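Local coordinates for hydrogenase maturation factor (Thermoanaerobacter tengcongensis, PDB 3VTI), which probably transfers a carbamoyl group from carbamoyl phosphate, with ATP, to the C-terminal cysteine of HypE during [NiFe] hydrogenase maturation, at residues Glu480-His485 against Asn516-Glu521; His485-Ser490 against Val698-Ser703; Ile504-Thr509 against Ala520-Cys525; Tyr635-Leu640 against Val678-Asp683. All coordinates share one frame; numbering follows the deposited sequence.

Contact 1: residues Glu480-His485 against Asn516-Glu521; sequences EVQHHH and NVWGAE. With FE (Fe (III) ion), chain G.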
loop_
_atom_site.group_PDB
_atom_site.type_symbol
_atom_site.label_atom_id
_atom_site.label_comp_id
_atom_site.label_asym_id
_atom_site.label_seq_id
_atom_site.Cartn_x
_atom_site.Cartn_y
_atom_site.Cartn_z
ATOM N N GLU A 480 10.365 -11.338 -35.542
ATOM C CA GLU A 480 11.456 -10.617 -34.898
ATOM C C GLU A 480 12.751 -11.411 -34.985
ATOM O O GLU A 480 12.748 -12.640 -34.953
ATOM C CB GLU A 480 11.116 -10.223 -33.455
ATOM C CG GLU A 480 10.916 -11.385 -32.512
ATOM C CD GLU A 480 10.710 -10.947 -31.066
ATOM O OE1 GLU A 480 10.786 -11.829 -30.182
ATOM O OE2 GLU A 480 10.470 -9.737 -30.816
ATOM N N VAL A 481 13.854 -10.690 -35.112
ATOM C CA VAL A 481 15.140 -11.283 -35.441
ATOM C C VAL A 481 16.158 -10.641 -34.525
ATOM O O VAL A 481 16.179 -9.411 -34.377
ATOM C CB VAL A 481 15.538 -10.999 -36.917
ATOM C CG1 VAL A 481 16.839 -11.661 -37.257
ATOM C CG2 VAL A 481 14.453 -11.444 -37.884
ATOM N N GLN A 482 16.985 -11.464 -33.892
ATOM C CA GLN A 482 18.012 -10.952 -33.005
ATOM C C GLN A 482 19.065 -10.274 -33.853
ATOM O O GLN A 482 19.455 -10.797 -34.884
ATOM C CB GLN A 482 18.619 -12.069 -32.142
ATOM C CG GLN A 482 19.340 -11.575 -30.895
ATOM C CD GLN A 482 20.764 -11.082 -31.168
ATOM O OE1 GLN A 482 21.527 -11.720 -31.881
ATOM N NE2 GLN A 482 21.120 -9.942 -30.589
ATOM N N HIS A 483 19.508 -9.108 -33.393
ATOM C CA HIS A 483 20.470 -8.243 -34.071
ATOM C C HIS A 483 21.737 -8.929 -34.593
ATOM O O HIS A 483 22.122 -8.732 -35.745
ATOM C CB HIS A 483 20.863 -7.105 -33.128
ATOM C CG HIS A 483 21.663 -6.024 -33.784
ATOM N ND1 HIS A 483 21.083 -5.015 -34.520
ATOM C CD2 HIS A 483 22.996 -5.791 -33.806
ATOM C CE1 HIS A 483 22.025 -4.208 -34.974
ATOM N NE2 HIS A 483 23.195 -4.655 -34.552
ATOM N N HIS A 484 22.388 -9.720 -33.748
ATOM C CA HIS A 484 23.685 -10.312 -34.108
ATOM C C HIS A 484 23.541 -11.539 -34.983
ATOM O O HIS A 484 24.394 -11.813 -35.826
ATOM C CB HIS A 484 24.519 -10.574 -32.855
ATOM C CG HIS A 484 24.780 -9.330 -32.078
ATOM N ND1 HIS A 484 23.914 -8.867 -31.110
ATOM C CD2 HIS A 484 25.753 -8.396 -32.192
ATOM C CE1 HIS A 484 24.361 -7.718 -30.635
ATOM N NE2 HIS A 484 25.474 -7.409 -31.274
ATOM N N HIS A 485 22.446 -12.263 -34.790
ATOM C CA HIS A 485 22.052 -13.314 -35.717
ATOM C C HIS A 485 21.885 -12.721 -37.130
ATOM O O HIS A 485 22.368 -13.300 -38.100
ATOM C CB HIS A 485 20.757 -13.972 -35.223
ATOM C CG HIS A 485 20.323 -15.155 -36.028
ATOM N ND1 HIS A 485 19.024 -15.619 -36.021
ATOM C CD2 HIS A 485 21.006 -15.966 -36.867
ATOM C CE1 HIS A 485 18.928 -16.665 -36.821
ATOM N NE2 HIS A 485 20.117 -16.899 -37.344
ATOM N N ASN A 516 19.904 -7.998 -22.167
ATOM C CA ASN A 516 21.136 -7.223 -22.023
ATOM C C ASN A 516 21.718 -6.828 -23.367
ATOM O O ASN A 516 21.298 -7.346 -24.397
ATOM C CB ASN A 516 22.164 -8.002 -21.198
ATOM C CG ASN A 516 21.700 -8.262 -19.768
ATOM O OD1 ASN A 516 21.193 -7.365 -19.087
ATOM N ND2 ASN A 516 21.871 -9.494 -19.309
ATOM N N VAL A 517 22.684 -5.908 -23.350
ATOM C CA VAL A 517 23.386 -5.470 -24.552
ATOM C C VAL A 517 24.361 -6.562 -25.005
ATOM O O VAL A 517 25.118 -7.098 -24.189
ATOM C CB VAL A 517 24.156 -4.148 -24.291
ATOM C CG1 VAL A 517 25.045 -3.761 -25.486
ATOM C CG2 VAL A 517 23.196 -3.015 -23.931
ATOM N N TRP A 518 24.324 -6.890 -26.299
ATOM C CA TRP A 518 25.270 -7.837 -26.906
ATOM C C TRP A 518 26.208 -7.106 -27.859
ATOM O O TRP A 518 26.055 -5.910 -28.108
ATOM C CB TRP A 518 24.541 -9.005 -27.580
ATOM C CG TRP A 518 23.829 -9.952 -26.676
ATOM C CD1 TRP A 518 23.616 -9.822 -25.324
ATOM C CD2 TRP A 518 23.180 -11.165 -27.066
ATOM N NE1 TRP A 518 22.897 -10.896 -24.853
ATOM C CE2 TRP A 518 22.613 -11.731 -25.902
ATOM C CE3 TRP A 518 23.014 -11.825 -28.288
ATOM C CZ2 TRP A 518 21.903 -12.926 -25.925
ATOM C CZ3 TRP A 518 22.306 -13.007 -28.313
ATOM C CH2 TRP A 518 21.761 -13.549 -27.137
ATOM N N GLY A 519 27.171 -7.840 -28.407
ATOM C CA GLY A 519 28.158 -7.254 -29.316
ATOM C C GLY A 519 29.553 -7.843 -29.222
ATOM O O GLY A 519 30.506 -7.264 -29.747
ATOM N N ALA A 520 29.656 -8.985 -28.544
ATOM C CA ALA A 520 30.881 -9.769 -28.462
ATOM C C ALA A 520 30.509 -11.254 -28.400
ATOM O O ALA A 520 30.925 -11.990 -27.502
ATOM C CB ALA A 520 31.702 -9.354 -27.252
ATOM N N GLU A 521 29.714 -11.681 -29.375
ATOM C CA GLU A 521 29.085 -13.001 -29.339
ATOM C C GLU A 521 29.686 -13.975 -30.339
ATOM O O GLU A 521 30.018 -13.599 -31.468
ATOM C CB GLU A 521 27.582 -12.891 -29.602
ATOM C CG GLU A 521 26.925 -11.641 -29.044
ATOM C CD GLU A 521 27.187 -11.460 -27.566
ATOM O OE1 GLU A 521 27.586 -10.344 -27.166
ATOM O OE2 GLU A 521 27.004 -12.433 -26.807
HETATM FE FE FE G . 25.375 -4.084 -35.141
HETATM O O HOH W 1 27.416 -3.028 -35.920
HETATM O O HOH W 2 25.190 -2.135 -34.053
#

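Contact 2: residues His485-Ser490 against Val698-Ser703; sequences HAHIAS and VLSGGS. With FE (Fe (III) ion), chain G.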
loop_
_atom_site.group_PDB
_atom_site.type_symbol
_atom_site.label_atom_id
_atom_site.label_comp_id
_atom_site.label_asym_id
_atom_site.label_seq_id
_atom_site.Cartn_x
_atom_site.Cartn_y
_atom_site.Cartn_z
ATOM N N HIS A 485 22.446 -12.263 -34.790
ATOM C CA HIS A 485 22.052 -13.314 -35.717
ATOM C C HIS A 485 21.885 -12.721 -37.130
ATOM O O HIS A 485 22.368 -13.300 -38.100
ATOM C CB HIS A 485 20.757 -13.972 -35.223
ATOM C CG HIS A 485 20.323 -15.155 -36.028
ATOM N ND1 HIS A 485 19.024 -15.619 -36.021
ATOM C CD2 HIS A 485 21.006 -15.966 -36.867
ATOM C CE1 HIS A 485 18.928 -16.665 -36.821
ATOM N NE2 HIS A 485 20.117 -16.899 -37.344
ATOM N N ALA A 486 21.238 -11.559 -37.230
ATOM C CA ALA A 486 21.067 -10.873 -38.514
ATOM C C ALA A 486 22.398 -10.435 -39.144
ATOM O O ALA A 486 22.531 -10.427 -40.374
ATOM C CB ALA A 486 20.113 -9.695 -38.381
ATOM N N HIS A 487 23.372 -10.064 -38.314
ATOM C CA HIS A 487 24.712 -9.802 -38.802
ATOM C C HIS A 487 25.311 -11.051 -39.465
ATOM O O HIS A 487 25.747 -11.013 -40.624
ATOM C CB HIS A 487 25.625 -9.343 -37.661
ATOM C CG HIS A 487 25.653 -7.862 -37.454
ATOM N ND1 HIS A 487 25.848 -6.969 -38.485
ATOM C CD2 HIS A 487 25.539 -7.120 -36.325
ATOM C CE1 HIS A 487 25.831 -5.737 -38.002
ATOM N NE2 HIS A 487 25.646 -5.802 -36.693
ATOM N N ILE A 488 25.347 -12.156 -38.725
ATOM C CA ILE A 488 25.876 -13.408 -39.253
ATOM C C ILE A 488 25.165 -13.774 -40.558
ATOM O O ILE A 488 25.818 -14.083 -41.566
ATOM C CB ILE A 488 25.753 -14.556 -38.221
ATOM C CG1 ILE A 488 26.430 -14.180 -36.894
ATOM C CG2 ILE A 488 26.307 -15.861 -38.783
ATOM C CD1 ILE A 488 27.801 -13.543 -37.031
ATOM N N ALA A 489 23.834 -13.703 -40.539
ATOM C CA ALA A 489 23.020 -14.091 -41.690
ATOM C C ALA A 489 23.228 -13.198 -42.919
ATOM O O ALA A 489 23.116 -13.678 -44.054
ATOM C CB ALA A 489 21.564 -14.140 -41.317
ATOM N N SER A 490 23.538 -11.920 -42.693
ATOM C CA SER A 490 23.703 -10.971 -43.781
ATOM C C SER A 490 24.892 -11.393 -44.623
ATOM O O SER A 490 24.881 -11.287 -45.860
ATOM C CB SER A 490 23.897 -9.549 -43.244
ATOM O OG SER A 490 25.225 -9.329 -42.796
ATOM N N VAL A 698 31.710 -17.394 -39.793
ATOM C CA VAL A 698 31.259 -16.122 -40.321
ATOM C C VAL A 698 31.671 -14.986 -39.373
ATOM O O VAL A 698 31.503 -15.081 -38.151
ATOM C CB VAL A 698 29.732 -16.138 -40.569
ATOM C CG1 VAL A 698 29.209 -14.742 -40.915
ATOM C CG2 VAL A 698 29.393 -17.124 -41.671
ATOM N N LEU A 699 32.238 -13.931 -39.949
ATOM C CA LEU A 699 32.632 -12.758 -39.182
ATOM C C LEU A 699 31.790 -11.589 -39.651
ATOM O O LEU A 699 31.809 -11.245 -40.847
ATOM C CB LEU A 699 34.123 -12.434 -39.381
ATOM C CG LEU A 699 35.165 -13.559 -39.359
ATOM C CD1 LEU A 699 36.541 -13.014 -39.699
ATOM C CD2 LEU A 699 35.192 -14.237 -38.014
ATOM N N SER A 700 31.047 -10.990 -38.716
ATOM C CA SER A 700 30.251 -9.800 -39.002
ATOM C C SER A 700 30.071 -8.918 -37.757
ATOM O O SER A 700 30.587 -9.227 -36.679
ATOM C CB SER A 700 28.900 -10.184 -39.625
ATOM O OG SER A 700 28.344 -9.091 -40.347
ATOM N N GLY A 701 29.338 -7.819 -37.917
ATOM C CA GLY A 701 29.273 -6.787 -36.913
ATOM C C GLY A 701 30.279 -5.691 -37.212
ATOM O O GLY A 701 31.370 -5.960 -37.718
ATOM N N GLY A 702 29.909 -4.455 -36.860
ATOM C CA GLY A 702 30.706 -3.255 -37.089
ATOM C C GLY A 702 32.174 -3.310 -36.718
ATOM O O GLY A 702 32.984 -2.645 -37.367
ATOM N N SER A 703 32.529 -4.092 -35.694
ATOM C CA SER A 703 33.923 -4.182 -35.237
ATOM C C SER A 703 34.867 -4.628 -36.351
ATOM O O SER A 703 36.061 -4.301 -36.333
ATOM C CB SER A 703 34.071 -5.140 -34.050
ATOM O OG SER A 703 33.396 -4.646 -32.908
HETATM FE FE FE G . 25.375 -4.084 -35.141
HETATM O O HOH W 1 27.416 -3.028 -35.920
HETATM O O HOH W 2 25.190 -2.135 -34.053
#

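Contact 3: residues Ile504-Thr509 against Ala520-Cys525; sequences IAYDGT and AEILVC. With FE (Fe (III) ion), chain G.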
loop_
_atom_site.group_PDB
_atom_site.type_symbol
_atom_site.label_atom_id
_atom_site.label_comp_id
_atom_site.label_asym_id
_atom_site.label_seq_id
_atom_site.Cartn_x
_atom_site.Cartn_y
_atom_site.Cartn_z
ATOM N N ILE A 504 30.720 -15.184 -35.600
ATOM C CA ILE A 504 31.413 -14.258 -34.715
ATOM C C ILE A 504 30.886 -12.844 -34.948
ATOM O O ILE A 504 31.238 -12.175 -35.918
ATOM C CB ILE A 504 32.964 -14.386 -34.850
ATOM C CG1 ILE A 504 33.386 -15.852 -34.609
ATOM C CG2 ILE A 504 33.684 -13.446 -33.885
ATOM C CD1 ILE A 504 34.831 -16.210 -34.940
ATOM N N ALA A 505 30.024 -12.408 -34.041
ATOM C CA ALA A 505 29.343 -11.126 -34.144
ATOM C C ALA A 505 29.886 -10.119 -33.129
ATOM O O ALA A 505 29.485 -10.116 -31.960
ATOM C CB ALA A 505 27.849 -11.308 -33.974
ATOM N N TYR A 506 30.812 -9.281 -33.596
ATOM C CA TYR A 506 31.443 -8.239 -32.785
ATOM C C TYR A 506 31.034 -6.845 -33.261
ATOM O O TYR A 506 31.286 -6.465 -34.412
ATOM C CB TYR A 506 32.970 -8.334 -32.841
ATOM C CG TYR A 506 33.603 -9.544 -32.199
ATOM C CD1 TYR A 506 32.869 -10.420 -31.405
ATOM C CD2 TYR A 506 34.973 -9.781 -32.345
ATOM C CE1 TYR A 506 33.478 -11.532 -30.803
ATOM C CE2 TYR A 506 35.590 -10.886 -31.746
ATOM C CZ TYR A 506 34.838 -11.748 -30.983
ATOM O OH TYR A 506 35.450 -12.819 -30.408
ATOM N N ASP A 507 30.418 -6.084 -32.362
ATOM C CA ASP A 507 30.088 -4.682 -32.616
ATOM C C ASP A 507 29.868 -3.929 -31.307
ATOM O O ASP A 507 30.277 -4.398 -30.234
ATOM C CB ASP A 507 28.891 -4.545 -33.577
ATOM C CG ASP A 507 27.574 -5.020 -32.977
ATOM O OD1 ASP A 507 27.525 -5.451 -31.812
ATOM O OD2 ASP A 507 26.555 -4.949 -33.694
ATOM N N GLY A 508 29.237 -2.764 -31.398
ATOM C CA GLY A 508 28.994 -1.943 -30.227
ATOM C C GLY A 508 27.809 -2.419 -29.416
ATOM O O GLY A 508 27.937 -2.688 -28.225
ATOM N N THR A 509 26.653 -2.537 -30.054
ATOM C CA THR A 509 25.438 -2.785 -29.310
ATOM C C THR A 509 24.325 -3.332 -30.167
ATOM O O THR A 509 24.270 -3.093 -31.354
ATOM C CB THR A 509 24.964 -1.509 -28.584
ATOM O OG1 THR A 509 23.705 -1.759 -27.946
ATOM C CG2 THR A 509 24.799 -0.380 -29.570
ATOM N N ALA A 520 29.656 -8.985 -28.544
ATOM C CA ALA A 520 30.881 -9.769 -28.462
ATOM C C ALA A 520 30.509 -11.254 -28.400
ATOM O O ALA A 520 30.925 -11.990 -27.502
ATOM C CB ALA A 520 31.702 -9.354 -27.252
ATOM N N GLU A 521 29.714 -11.681 -29.375
ATOM C CA GLU A 521 29.085 -13.001 -29.339
ATOM C C GLU A 521 29.686 -13.975 -30.339
ATOM O O GLU A 521 30.018 -13.599 -31.468
ATOM C CB GLU A 521 27.582 -12.891 -29.602
ATOM C CG GLU A 521 26.925 -11.641 -29.044
ATOM C CD GLU A 521 27.187 -11.460 -27.566
ATOM O OE1 GLU A 521 27.586 -10.344 -27.166
ATOM O OE2 GLU A 521 27.004 -12.433 -26.807
ATOM N N ILE A 522 29.847 -15.222 -29.894
ATOM C CA ILE A 522 30.009 -16.355 -30.804
ATOM C C ILE A 522 28.738 -17.178 -30.764
ATOM O O ILE A 522 28.345 -17.682 -29.712
ATOM C CB ILE A 522 31.168 -17.285 -30.436
ATOM C CG1 ILE A 522 32.383 -16.501 -29.931
ATOM C CG2 ILE A 522 31.488 -18.185 -31.631
ATOM C CD1 ILE A 522 33.202 -15.876 -30.980
ATOM N N LEU A 523 28.096 -17.294 -31.921
ATOM C CA LEU A 523 26.863 -18.041 -32.048
ATOM C C LEU A 523 27.084 -19.244 -32.941
ATOM O O LEU A 523 27.910 -19.201 -33.855
ATOM C CB LEU A 523 25.772 -17.167 -32.667
ATOM C CG LEU A 523 25.576 -15.718 -32.207
ATOM C CD1 LEU A 523 24.593 -15.027 -33.134
ATOM C CD2 LEU A 523 25.128 -15.629 -30.749
ATOM N N VAL A 524 26.366 -20.325 -32.658
ATOM C CA VAL A 524 26.193 -21.399 -33.614
ATOM C C VAL A 524 24.829 -21.139 -34.220
ATOM O O VAL A 524 23.825 -21.195 -33.519
ATOM C CB VAL A 524 26.235 -22.784 -32.929
ATOM C CG1 VAL A 524 25.744 -23.880 -33.864
ATOM C CG2 VAL A 524 27.628 -23.097 -32.471
ATOM N N CYS A 525 24.777 -20.821 -35.509
ATOM C CA CYS A 525 23.482 -20.525 -36.127
ATOM C C CYS A 525 23.285 -20.983 -37.567
ATOM O O CYS A 525 24.246 -21.203 -38.308
ATOM C CB CYS A 525 23.143 -19.028 -36.013
ATOM S SG CYS A 525 24.315 -17.901 -36.681
HETATM FE FE FE G . 25.375 -4.084 -35.141
HETATM O O HOH W 2 25.190 -2.135 -34.053
HETATM O O HOH W 1 27.416 -3.028 -35.920
#

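Contact 4: residues Tyr635-Leu640 against Val678-Asp683; sequences YEYEIL and VNFTYD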
loop_
_atom_site.group_PDB
_atom_site.type_symbol
_atom_site.label_atom_id
_atom_site.label_comp_id
_atom_site.label_asym_id
_atom_site.label_seq_id
_atom_site.Cartn_x
_atom_site.Cartn_y
_atom_site.Cartn_z
ATOM N N TYR A 635 48.325 -10.490 -24.862
ATOM C CA TYR A 635 48.100 -10.632 -23.420
ATOM C C TYR A 635 47.457 -11.974 -23.071
ATOM O O TYR A 635 46.708 -12.522 -23.869
ATOM C CB TYR A 635 47.198 -9.504 -22.909
ATOM C CG TYR A 635 47.784 -8.115 -23.020
ATOM C CD1 TYR A 635 48.831 -7.711 -22.193
ATOM C CD2 TYR A 635 47.265 -7.190 -23.940
ATOM C CE1 TYR A 635 49.355 -6.431 -22.281
ATOM C CE2 TYR A 635 47.788 -5.915 -24.042
ATOM C CZ TYR A 635 48.833 -5.535 -23.211
ATOM O OH TYR A 635 49.356 -4.257 -23.315
ATOM N N GLU A 636 47.734 -12.484 -21.871
ATOM C CA GLU A 636 47.141 -13.744 -21.392
ATOM C C GLU A 636 45.636 -13.632 -21.167
ATOM O O GLU A 636 45.138 -12.571 -20.783
ATOM C CB GLU A 636 47.814 -14.210 -20.098
ATOM C CG GLU A 636 49.321 -14.401 -20.220
ATOM C CD GLU A 636 49.988 -14.686 -18.891
ATOM O OE1 GLU A 636 49.966 -15.862 -18.463
ATOM O OE2 GLU A 636 50.545 -13.744 -18.285
ATOM N N TYR A 637 44.923 -14.730 -21.409
ATOM C CA TYR A 637 43.485 -14.797 -21.177
ATOM C C TYR A 637 43.056 -16.197 -20.747
ATOM O O TYR A 637 43.669 -17.191 -21.137
ATOM C CB TYR A 637 42.698 -14.351 -22.422
ATOM C CG TYR A 637 43.132 -15.026 -23.696
ATOM C CD1 TYR A 637 42.669 -16.300 -24.021
ATOM C CD2 TYR A 637 44.013 -14.401 -24.571
ATOM C CE1 TYR A 637 43.078 -16.941 -25.177
ATOM C CE2 TYR A 637 44.424 -15.025 -25.735
ATOM C CZ TYR A 637 43.952 -16.303 -26.032
ATOM O OH TYR A 637 44.354 -16.947 -27.178
ATOM N N GLU A 638 42.003 -16.254 -19.936
ATOM C CA GLU A 638 41.393 -17.509 -19.517
ATOM C C GLU A 638 40.008 -17.619 -20.130
ATOM O O GLU A 638 39.147 -16.744 -19.929
ATOM C CB GLU A 638 41.230 -17.579 -17.992
ATOM C CG GLU A 638 42.458 -17.241 -17.138
ATOM C CD GLU A 638 42.103 -17.072 -15.650
ATOM O OE1 GLU A 638 41.422 -17.971 -15.091
ATOM O OE2 GLU A 638 42.507 -16.044 -15.044
ATOM N N ILE A 639 39.793 -18.693 -20.876
ATOM C CA ILE A 639 38.453 -19.042 -21.313
ATOM C C ILE A 639 37.825 -19.907 -20.221
ATOM O O ILE A 639 38.279 -21.018 -19.938
ATOM C CB ILE A 639 38.463 -19.753 -22.677
ATOM C CG1 ILE A 639 39.057 -18.826 -23.740
ATOM C CG2 ILE A 639 37.051 -20.217 -23.066
ATOM C CD1 ILE A 639 39.500 -19.532 -24.996
ATOM N N LEU A 640 36.787 -19.367 -19.599
ATOM C CA LEU A 640 36.144 -19.995 -18.467
ATOM C C LEU A 640 34.815 -20.579 -18.914
ATOM O O LEU A 640 34.031 -19.908 -19.585
ATOM C CB LEU A 640 35.930 -18.951 -17.371
ATOM C CG LEU A 640 36.064 -19.388 -15.915
ATOM C CD1 LEU A 640 37.524 -19.699 -15.576
ATOM C CD2 LEU A 640 35.503 -18.305 -14.994
ATOM N N VAL A 678 42.048 -11.187 -31.521
ATOM C CA VAL A 678 42.284 -12.176 -32.573
ATOM C C VAL A 678 42.552 -13.570 -31.976
ATOM O O VAL A 678 41.866 -14.535 -32.322
ATOM C CB VAL A 678 43.447 -11.751 -33.539
ATOM C CG1 VAL A 678 43.748 -12.859 -34.552
ATOM C CG2 VAL A 678 43.107 -10.452 -34.279
ATOM N N ASN A 679 43.522 -13.661 -31.067
ATOM C CA ASN A 679 43.893 -14.952 -30.451
ATOM C C ASN A 679 42.792 -15.650 -29.644
ATOM O O ASN A 679 42.545 -16.837 -29.854
ATOM C CB ASN A 679 45.189 -14.841 -29.626
ATOM C CG ASN A 679 46.440 -14.662 -30.504
ATOM O OD1 ASN A 679 46.352 -14.565 -31.732
ATOM N ND2 ASN A 679 47.601 -14.593 -29.865
ATOM N N PHE A 680 42.116 -14.934 -28.743
ATOM C CA PHE A 680 41.038 -15.585 -27.987
ATOM C C PHE A 680 39.819 -15.946 -28.828
ATOM O O PHE A 680 39.159 -16.950 -28.554
ATOM C CB PHE A 680 40.682 -14.877 -26.658
ATOM C CG PHE A 680 39.902 -13.579 -26.789
ATOM C CD1 PHE A 680 38.673 -13.523 -27.452
ATOM C CD2 PHE A 680 40.359 -12.432 -26.149
ATOM C CE1 PHE A 680 37.961 -12.332 -27.532
ATOM C CE2 PHE A 680 39.644 -11.230 -26.231
ATOM C CZ PHE A 680 38.452 -11.182 -26.917
ATOM N N THR A 681 39.542 -15.137 -29.853
ATOM C CA THR A 681 38.476 -15.429 -30.809
ATOM C C THR A 681 38.796 -16.703 -31.603
ATOM O O THR A 681 37.923 -17.548 -31.824
ATOM C CB THR A 681 38.241 -14.248 -31.766
ATOM O OG1 THR A 681 38.024 -13.053 -31.005
ATOM C CG2 THR A 681 37.028 -14.501 -32.659
ATOM N N TYR A 682 40.059 -16.836 -32.010
ATOM C CA TYR A 682 40.549 -18.017 -32.697
ATOM C C TYR A 682 40.451 -19.239 -31.792
ATOM O O TYR A 682 40.045 -20.309 -32.239
ATOM C CB TYR A 682 41.992 -17.780 -33.150
ATOM C CG TYR A 682 42.736 -19.008 -33.634
ATOM C CD1 TYR A 682 42.736 -19.360 -34.983
ATOM C CD2 TYR A 682 43.454 -19.810 -32.744
ATOM C CE1 TYR A 682 43.426 -20.489 -35.431
ATOM C CE2 TYR A 682 44.144 -20.935 -33.176
ATOM C CZ TYR A 682 44.124 -21.274 -34.523
ATOM O OH TYR A 682 44.807 -22.391 -34.964
ATOM N N ASP A 683 40.833 -19.083 -30.524
ATOM C CA ASP A 683 40.764 -20.183 -29.549
ATOM C C ASP A 683 39.337 -20.650 -29.296
ATOM O O ASP A 683 39.093 -21.842 -29.136
ATOM C CB ASP A 683 41.407 -19.783 -28.221
ATOM C CG ASP A 683 42.898 -19.960 -28.221
ATOM O OD1 ASP A 683 43.425 -20.731 -29.046
ATOM O OD2 ASP A 683 43.555 -19.344 -27.373
#

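Contact 1: residues Glu480-His485 against Asn516-Glu521
Q482 and H484, at the start of metal-binding helix 483-494 in the Kae1-like part of the protein, an actin-type ATPase fold, pack against W518 and G519 on the approach to strand 520-525. Q482 is the helix N-cap. With its CG anti to the backbone N (chi1 -161°) and the chain bent one bond further on, OE1 turns back to accept from H484 N and H485 N, both arriving from one face of the carbonyl plane. The other arm of the amide sends NE2 almost straight at H484 ND1 (3.0 Å, 177°), within the amide plane and close to that of the imidazole; NE2 also meets Y511 O. The amide meets the six-membered ring of W518 obliquely, Q482 NE2 lying 3.5 Å from W518 CE3, with the two planes 48° apart. With an alanine in place of Q482, the first helical turn would probably lose its cap and the H484 ring one of the two bonds that fix its rotation. The other is from H484 NE2, beside G519 CA, to D507 OD1 of an iron ligand; H484 CE1 lies 3.3 Å from W518 CB. E521, whose CG sits over one face of the H484 ring, curls back so that its OE1 gathers G519 N and A520 N as well as S595 OG; its OE2 pairs with R532. One residue before H484, H483 NE2 coordinates the iron(III) ion at 2.3 Å.

Contact 2: residues His485-Ser490 against Val698-Ser703
Helix 485-490 passes strand 698-700 with its axis 7.4 Å away and the two N-to-C directions 118° apart, coming nearest where H487 faces S700. There the H487 imidazole lies flat on the glycine turn after the strand: G701 CA sits 3.6 Å from the ring centroid and only 1° off the ring normal, a CH-pi contact centred on the face. The backbone angles of G701 by themselves call for a glycine. On the same imidazole, NE2 binds the iron(III) ion at 2.3 Å, a site completed by H483, D507, D734 and two waters. G702 N donates to one of those waters at 3.0 Å. One residue back from G701, on the strand, S700 OG, turned anti to its own amide nitrogen (chi1 -158°), reaches H487 O in a weak hydrogen bond of 3.2 Å. S490 OG, from the next turn, stands close to that carbonyl and also meets N727 OD1. Nearer the start of the strand the contact is apolar, I488 CG2 against V698 CG1 at 3.8 Å, with I488 also touching V501 and A505 of the neighbouring strand. From V698 to the glycine turn the contact thus changes from apolar to metal-bound: the turn meets an iron ligand through G701 CA and, through G702 N, probably helps to hold a water of the same coordination shell.

Contact 3: residues Ile504-Thr509 against Ala520-Cys525
I504 with I522 and Y506 with A520 are non-hydrogen-bonded pairs of an antiparallel ladder, part of the central sheet of the actin-like fold in which strand 501-506 lies between 520-525 and 696-700. On one face of the ladder the side chains of I504 and I522 run side by side, pointing the same way, and the knob is I522 CD1: it fills the hollow between I504 CG1, at 3.6 Å, and Y506 OH, at 3.8 Å. The Y506 ring, its CG anti to the carbonyl carbon (chi1 -67°), swings across the small A520, with CD1 3.6 Å from A520 CA. I504 CG2 rests over one face of this ring toward its rim, and E521 N lies at the ring edge. Y506 OH reaches beyond the sheet to T681 of helix 666-692, which also brings F680 and I688 to this face. The other face carries the small A505, a shallow place into which H484 and I488 of helix 483-494 settle. A505 and E521 form the hydrogen-bonded pair, A505 N to E521 O at 2.8 Å and E521 N to A505 O at 3.0 Å, the first nearly along the C=O axis. Just past the ladder the chain turns to the metal: T509 O accepts from an iron-bound water, and D507 OD2 coordinates the iron(III) ion at 2.1 Å.

Contact 4: residues Tyr635-Leu640 against Val678-Asp683
The ring of Y637 lies over the CB of F680, which stands 3.5 Å from the ring centroid and 11° off its normal, a CH-pi contact with the phenol face. The F680 ring then drops away and turns its edge toward the same phenol, a T-shaped pair with centroids 5.8 Å apart and planes at 82°. Y637 CG takes the crowded position between backbone N and carbonyl carbon (chi1 50°), which throws the ring across to helix 666-692 and carries OH to D683. There Y637 OH donates to D683 OD2 at 2.5 Å, meeting the carboxylate from above its plane, while N679 CB flanks the hydroxyl at 3.3 Å. A serine in place of Y637 would probably open a gap over F680 CB and leave the D683 carboxylate without its phenol donor. I639 adds an apolar contact, CD1 lying 3.8 Å from D683 CB. Away from the annotated sites, the contact ties the chain entering strand 639-641 to helix 666-692. F680 continues inward to I647 of strand 645-647 and I652 of helix 649-661, while N679 touches K716 of helix 707-718.

How the contacts relate
Contacts 1, 2 and 3 converge on one iron(III) ion, supplying H483, H487 and D507 in turn; D734 is the remaining protein ligand. The centres of contacts 1 and 2, which share helix 483-494, lie about 10 Å apart, and that of contact 3 sits about 7 Å from each. H484 NE2 of contact 1 meets D507 OD1 of contact 3 at 2.9 Å, which probably helps to position this ligand. Strand pairing joins contacts 2 and 3, V698 O lying 2.7 Å from I504 N. Contact 4 stands apart, its centre about 15 Å from that of contact 3, yet Y506 OH and T681 OG1, 2.7 Å apart, connect its helix to the strand that leads to D507.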